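Local coordinates for cell division control protein 13 (Saccharomyces cerevisiae, PDB 4HCE), which probably helps to maintain telomeres, its OB2 domain forming a dimer that is required for productive binding of Stn1, at residues B[25-30]-B[43-48]; B[106-111]-B[122-127]. All coordinates share one frame; numbering follows the deposited sequence.

Contact 1: residues B[25-30]-B[43-48]; sequences GMNPPQ and KLYFTQ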
loop_
_atom_site.group_PDB
_atom_site.type_symbol
_atom_site.label_atom_id
_atom_site.label_comp_id
_atom_site.label_asym_id
_atom_site.label_seq_id
_atom_site.Cartn_x
_atom_site.Cartn_y
_atom_site.Cartn_z
ATOM N N GLY B 25 6.207 -11.311 -2.935
ATOM C CA GLY B 25 4.812 -11.024 -3.243
ATOM C C GLY B 25 4.622 -9.753 -4.038
ATOM O O GLY B 25 5.521 -8.906 -4.138
ATOM N N MET B 26 3.437 -9.630 -4.617
ATOM C CA MET B 26 3.073 -8.425 -5.319
ATOM C C MET B 26 1.637 -8.031 -5.024
ATOM O O MET B 26 0.785 -8.870 -4.709
ATOM C CB MET B 26 3.352 -8.529 -6.837
ATOM C CG MET B 26 2.472 -9.474 -7.630
ATOM S SD MET B 26 2.998 -9.716 -9.357
ATOM C CE MET B 26 2.343 -11.346 -9.627
ATOM N N ASN B 27 1.404 -6.730 -5.115
ATOM C CA ASN B 27 0.098 -6.154 -4.936
ATOM C C ASN B 27 -0.210 -5.174 -6.077
ATOM O O ASN B 27 0.598 -4.266 -6.356
ATOM C CB ASN B 27 0.059 -5.412 -3.620
ATOM C CG ASN B 27 -1.333 -5.309 -3.071
ATOM O OD1 ASN B 27 -1.848 -6.273 -2.500
ATOM N ND2 ASN B 27 -1.961 -4.151 -3.246
ATOM N N PRO B 28 -1.375 -5.349 -6.735
ATOM C CA PRO B 28 -2.347 -6.431 -6.483
ATOM C C PRO B 28 -1.842 -7.805 -6.967
ATOM O O PRO B 28 -1.117 -7.873 -7.954
ATOM C CB PRO B 28 -3.581 -5.990 -7.291
ATOM C CG PRO B 28 -3.061 -5.059 -8.331
ATOM C CD PRO B 28 -1.868 -4.374 -7.731
ATOM N N PRO B 29 -2.233 -8.897 -6.278
ATOM C CA PRO B 29 -1.654 -10.212 -6.594
ATOM C C PRO B 29 -2.194 -10.831 -7.887
ATOM O O PRO B 29 -1.582 -11.750 -8.436
ATOM C CB PRO B 29 -2.030 -11.071 -5.378
ATOM C CG PRO B 29 -3.256 -10.429 -4.806
ATOM C CD PRO B 29 -3.181 -8.956 -5.142
ATOM N N GLN B 30 -3.326 -10.315 -8.356
ATOM C CA GLN B 30 -3.941 -10.759 -9.597
ATOM C C GLN B 30 -4.231 -9.577 -10.524
ATOM O O GLN B 30 -4.697 -8.529 -10.079
ATOM C CB GLN B 30 -5.258 -11.470 -9.291
ATOM C CG GLN B 30 -5.198 -12.980 -9.250
ATOM C CD GLN B 30 -6.578 -13.572 -9.456
ATOM O OE1 GLN B 30 -7.034 -13.741 -10.595
ATOM N NE2 GLN B 30 -7.272 -13.854 -8.353
ATOM N N LYS B 43 2.881 -2.890 -6.647
ATOM C CA LYS B 43 3.786 -2.923 -5.504
ATOM C C LYS B 43 4.430 -4.298 -5.393
ATOM O O LYS B 43 3.766 -5.332 -5.625
ATOM C CB LYS B 43 3.034 -2.610 -4.206
ATOM C CG LYS B 43 2.474 -1.192 -4.157
ATOM C CD LYS B 43 1.310 -1.090 -3.188
ATOM C CE LYS B 43 0.198 -0.215 -3.750
ATOM N NZ LYS B 43 0.084 1.138 -3.109
ATOM N N LEU B 44 5.725 -4.309 -5.072
ATOM C CA LEU B 44 6.432 -5.574 -4.808
ATOM C C LEU B 44 6.868 -5.651 -3.359
ATOM O O LEU B 44 7.177 -4.626 -2.752
ATOM C CB LEU B 44 7.639 -5.731 -5.725
ATOM C CG LEU B 44 7.377 -5.558 -7.225
ATOM C CD1 LEU B 44 8.714 -5.694 -7.943
ATOM C CD2 LEU B 44 6.372 -6.556 -7.773
ATOM N N TYR B 45 6.893 -6.855 -2.807
ATOM C CA TYR B 45 7.387 -7.057 -1.457
ATOM C C TYR B 45 8.686 -7.812 -1.483
ATOM O O TYR B 45 8.780 -8.912 -2.042
ATOM C CB TYR B 45 6.343 -7.753 -0.563
ATOM C CG TYR B 45 5.104 -6.927 -0.533
ATOM C CD1 TYR B 45 5.123 -5.678 0.069
ATOM C CD2 TYR B 45 3.942 -7.329 -1.198
ATOM C CE1 TYR B 45 4.025 -4.860 0.065
ATOM C CE2 TYR B 45 2.821 -6.509 -1.216
ATOM C CZ TYR B 45 2.880 -5.272 -0.586
ATOM O OH TYR B 45 1.781 -4.447 -0.565
ATOM N N PHE B 46 9.657 -7.217 -0.807
ATOM C CA PHE B 46 11.015 -7.686 -0.786
ATOM C C PHE B 46 11.510 -7.894 0.636
ATOM O O PHE B 46 11.254 -7.080 1.523
ATOM C CB PHE B 46 11.894 -6.685 -1.518
ATOM C CG PHE B 46 13.322 -7.103 -1.621
ATOM C CD1 PHE B 46 13.803 -7.746 -2.754
ATOM C CD2 PHE B 46 14.183 -6.828 -0.591
ATOM C CE1 PHE B 46 15.135 -8.134 -2.826
ATOM C CE2 PHE B 46 15.490 -7.203 -0.659
ATOM C CZ PHE B 46 15.973 -7.848 -1.775
ATOM N N THR B 47 12.195 -9.013 0.844
ATOM C CA THR B 47 12.817 -9.336 2.133
ATOM C C THR B 47 13.978 -10.340 1.980
ATOM O O THR B 47 13.966 -11.188 1.075
ATOM C CB THR B 47 11.813 -9.887 3.179
ATOM O OG1 THR B 47 12.454 -9.928 4.470
ATOM C CG2 THR B 47 11.320 -11.290 2.812
ATOM N N GLN B 48 14.966 -10.235 2.873
ATOM C CA GLN B 48 15.998 -11.272 3.016
ATOM C C GLN B 48 15.819 -12.039 4.347
ATOM O O GLN B 48 16.654 -12.861 4.727
ATOM C CB GLN B 48 17.383 -10.647 2.942
ATOM C CG GLN B 48 17.675 -9.696 4.101
ATOM C CD GLN B 48 19.099 -9.142 4.108
ATOM O OE1 GLN B 48 19.442 -8.333 4.983
ATOM N NE2 GLN B 48 19.937 -9.577 3.166
#

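Contact 2: residues B[106-111]-B[122-127]; sequences ERILWD and VWSLKN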
loop_
_atom_site.group_PDB
_atom_site.type_symbol
_atom_site.label_atom_id
_atom_site.label_comp_id
_atom_site.label_asym_id
_atom_site.label_seq_id
_atom_site.Cartn_x
_atom_site.Cartn_y
_atom_site.Cartn_z
ATOM N N GLU B 106 14.917 3.480 -4.574
ATOM C CA GLU B 106 15.104 4.891 -4.388
ATOM C C GLU B 106 13.898 5.466 -3.690
ATOM O O GLU B 106 12.776 5.235 -4.111
ATOM C CB GLU B 106 15.299 5.585 -5.730
ATOM C CG GLU B 106 15.679 7.044 -5.575
ATOM C CD GLU B 106 15.921 7.768 -6.893
ATOM O OE1 GLU B 106 16.328 8.945 -6.808
ATOM O OE2 GLU B 106 15.712 7.199 -8.000
ATOM N N ARG B 107 14.158 6.232 -2.631
ATOM C CA ARG B 107 13.140 6.879 -1.847
ATOM C C ARG B 107 12.692 8.125 -2.624
ATOM O O ARG B 107 13.494 9.055 -2.843
ATOM C CB ARG B 107 13.744 7.295 -0.492
ATOM C CG ARG B 107 12.726 7.656 0.565
ATOM C CD ARG B 107 11.915 6.404 0.882
ATOM N NE ARG B 107 11.158 6.557 2.105
ATOM C CZ ARG B 107 10.223 5.724 2.532
ATOM N NH1 ARG B 107 9.889 4.643 1.833
ATOM N NH2 ARG B 107 9.623 5.988 3.674
ATOM N N ILE B 108 11.424 8.150 -3.029
ATOM C CA ILE B 108 10.894 9.269 -3.817
ATOM C C ILE B 108 9.672 9.877 -3.125
ATOM O O ILE B 108 9.016 9.233 -2.307
ATOM C CB ILE B 108 10.504 8.843 -5.264
ATOM C CG1 ILE B 108 9.443 7.726 -5.241
ATOM C CG2 ILE B 108 11.727 8.436 -6.086
ATOM C CD1 ILE B 108 8.714 7.577 -6.567
ATOM N N LEU B 109 9.399 11.133 -3.450
ATOM C CA LEU B 109 8.164 11.781 -3.076
ATOM C C LEU B 109 7.217 11.499 -4.222
ATOM O O LEU B 109 7.409 11.965 -5.357
ATOM C CB LEU B 109 8.374 13.279 -2.879
ATOM C CG LEU B 109 7.151 14.127 -2.543
ATOM C CD1 LEU B 109 6.652 13.864 -1.133
ATOM C CD2 LEU B 109 7.498 15.595 -2.723
ATOM N N TRP B 110 6.225 10.680 -3.925
ATOM C CA TRP B 110 5.345 10.164 -4.925
ATOM C C TRP B 110 4.086 10.953 -4.826
ATOM O O TRP B 110 3.270 10.752 -3.923
ATOM C CB TRP B 110 5.126 8.688 -4.671
ATOM C CG TRP B 110 4.187 8.021 -5.636
ATOM C CD1 TRP B 110 4.074 8.232 -7.010
ATOM C CD2 TRP B 110 3.194 6.985 -5.324
ATOM N NE1 TRP B 110 3.101 7.433 -7.548
ATOM C CE2 TRP B 110 2.533 6.657 -6.592
ATOM C CE3 TRP B 110 2.797 6.323 -4.160
ATOM C CZ2 TRP B 110 1.526 5.700 -6.669
ATOM C CZ3 TRP B 110 1.783 5.354 -4.251
ATOM C CH2 TRP B 110 1.165 5.050 -5.476
ATOM N N ASP B 111 3.952 11.905 -5.740
ATOM C CA ASP B 111 2.859 12.854 -5.699
ATOM C C ASP B 111 1.870 12.549 -6.821
ATOM O O ASP B 111 2.108 12.856 -7.994
ATOM C CB ASP B 111 3.383 14.281 -5.750
ATOM C CG ASP B 111 2.581 15.198 -4.884
ATOM O OD1 ASP B 111 1.426 15.459 -5.245
ATOM O OD2 ASP B 111 3.087 15.637 -3.833
ATOM N N VAL B 122 7.814 6.890 -0.675
ATOM C CA VAL B 122 7.752 5.466 -0.958
ATOM C C VAL B 122 9.101 5.064 -1.535
ATOM O O VAL B 122 9.888 5.929 -1.952
ATOM C CB VAL B 122 6.628 5.128 -1.966
ATOM C CG1 VAL B 122 5.241 5.470 -1.395
ATOM C CG2 VAL B 122 6.848 5.857 -3.286
ATOM N N TRP B 123 9.361 3.755 -1.530
ATOM C CA TRP B 123 10.463 3.179 -2.262
ATOM C C TRP B 123 10.045 2.884 -3.681
ATOM O O TRP B 123 9.035 2.213 -3.919
ATOM C CB TRP B 123 10.915 1.886 -1.579
ATOM C CG TRP B 123 11.627 2.141 -0.279
ATOM C CD1 TRP B 123 11.186 1.856 1.009
ATOM C CD2 TRP B 123 12.943 2.775 -0.104
ATOM N NE1 TRP B 123 12.117 2.248 1.946
ATOM C CE2 TRP B 123 13.205 2.785 1.344
ATOM C CE3 TRP B 123 13.893 3.293 -0.962
ATOM C CZ2 TRP B 123 14.373 3.316 1.875
ATOM C CZ3 TRP B 123 15.069 3.812 -0.420
ATOM C CH2 TRP B 123 15.294 3.843 0.965
ATOM N N SER B 124 10.802 3.365 -4.654
ATOM C CA SER B 124 10.534 2.950 -6.018
ATOM C C SER B 124 11.668 2.131 -6.606
ATOM O O SER B 124 12.806 2.282 -6.197
ATOM C CB SER B 124 10.267 4.148 -6.910
ATOM O OG SER B 124 11.459 4.878 -7.014
ATOM N N LEU B 125 11.349 1.293 -7.586
ATOM C CA LEU B 125 12.332 0.409 -8.169
ATOM C C LEU B 125 13.280 1.134 -9.098
ATOM O O LEU B 125 12.896 1.543 -10.181
ATOM C CB LEU B 125 11.647 -0.727 -8.940
ATOM C CG LEU B 125 12.556 -1.847 -9.437
ATOM C CD1 LEU B 125 13.809 -1.960 -8.565
ATOM C CD2 LEU B 125 11.780 -3.147 -9.406
ATOM N N LYS B 126 14.524 1.305 -8.662
ATOM C CA LYS B 126 15.543 1.914 -9.501
ATOM C C LYS B 126 16.152 0.884 -10.461
ATOM O O LYS B 126 16.216 1.101 -11.662
ATOM C CB LYS B 126 16.644 2.552 -8.673
ATOM C CG LYS B 126 17.522 3.490 -9.469
ATOM C CD LYS B 126 18.471 4.238 -8.547
ATOM C CE LYS B 126 19.014 5.472 -9.251
ATOM N NZ LYS B 126 20.303 5.163 -9.913
ATOM N N ASN B 127 16.641 -0.216 -9.905
ATOM C CA ASN B 127 17.237 -1.285 -10.685
ATOM C C ASN B 127 16.844 -2.618 -10.116
ATOM O O ASN B 127 16.556 -2.731 -8.929
ATOM C CB ASN B 127 18.754 -1.178 -10.683
ATOM C CG ASN B 127 19.238 -0.068 -11.570
ATOM O OD1 ASN B 127 18.895 -0.007 -12.760
ATOM N ND2 ASN B 127 20.027 0.836 -10.999
HETATM O O HOH W 1 13.839 5.168 -9.538
#

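Contact 1: residues B[25-30]-B[43-48]
Asn27 and Tyr45 meet on one face of an antiparallel strand pair, the methylene of the amide residue lying beside the outer part of the phenol. Asn27 CB is 3.6 Å from Tyr45 OH and little farther from CE2, with the amide and ring planes 61° apart. Chi1 of Tyr45 (-58°) sets CG anti to the carbonyl carbon, beside the backbone N, and from there the ring reaches strand 25-27. Its CD2 comes obliquely to Gly25, 3.7 Å from Gly25 O. A CB at Gly25 would point to the same face and lie in contact with CD2, so the bare backbone lets the ring lie close. Leu58 and Pro60 of the same chain, and Met120 of the second subunit, also pack on Tyr45, and an aromatic side chain long enough to span strand and subunit suits the place.

The backbones hold this register. Asn27 and Lys43 form a hydrogen-bonded pair, Asn27 N giving its proton to Lys43 O at 2.8 Å and Asn27 O accepting from Lys43 N at 2.7 Å. Farther along, Tyr45 N donates to Gly25 O over 2.8 Å, nearly straight at 164°. Lys43 adds its CB, which rests 3.6 Å from Asn27 O, while the bent remainder of its chain leads off the contact.

On the other face Met26 and Leu44 touch through Met26 CB and Leu44 CD2, 3.7 Å apart. Beyond CG the flexible thioether chain is extended and packs on Ile89 and Ser90 of helix 86-92, as befits a long apolar side chain between sheet and helix. The chemistry is therefore two-sided: main-chain bonds fix the strands, the Met26-Leu44 face turns apolar side chains toward the helix, and the other mixes aromatic and polar groups toward the dimer partner.

Contact 2: residues B[106-111]-B[122-127]
Arg107 lies across the indole of Trp123, its CD over the centre of the six-membered ring at 3.8 Å. A bend at chi2 (64°) turns CD this way, and the guanidinium continues over the five-membered ring, CZ 4.3 Å from its centroid in a cation-pi contact. The planes are 42° apart, and NH1 comes down over the face to 3.2 Å from CD1. Arg107 NE is engaged by Ala11 O, which would help to fix the group's rotation. An alanine in place of Trp123 would probably leave the guanidinium without its aromatic platform and open a gap beside the Arg107 chain.

The opposite face is made by Glu106, Ser124, Ile108 and Val122. Branched Ile108 and Val122 suit the extended backbone and meet CG1 to CG2 at 3.7 Å; Trp110 CB adds to the same methyl. Ser124 is small enough for Ile108 CD1 to rest 3.8 Å from its CB, and a water donates to Glu106 OE2. Paired main-chain bonds join Glu106 with Ser124 and Ile108 with Val122, the Ser124 N to Glu106 O bond being almost straight (176°). Lys126 and Asn127 form a classic beta bulge opposite Glu104, next to the regular pairing of an antiparallel beta hairpin within the OB fold.

In the fold
Contact 1 closes before contact 2 opens along the chain, and their centres lie about 15 Å apart in the same OB domain. Contact 1 pairs strands 16-27 and 42-47, whereas contact 2 joins strands 101-110 and 120-129 of a hairpin. Strand 65-69 lies between 42-47 and 120-129, and strand 101-110 also neighbours 16-27, so the two pairings belong to one sheet whose first and last strands meet. Their side chains touch where Leu44 CD1 packs on Leu125 CD2, 4.2 Å apart, in the interior. Both also reach the second subunit: Lys43 and Trp110 each pack on Asn27 of that other chain, consistent with strand pairing and dimerization being built from common elements.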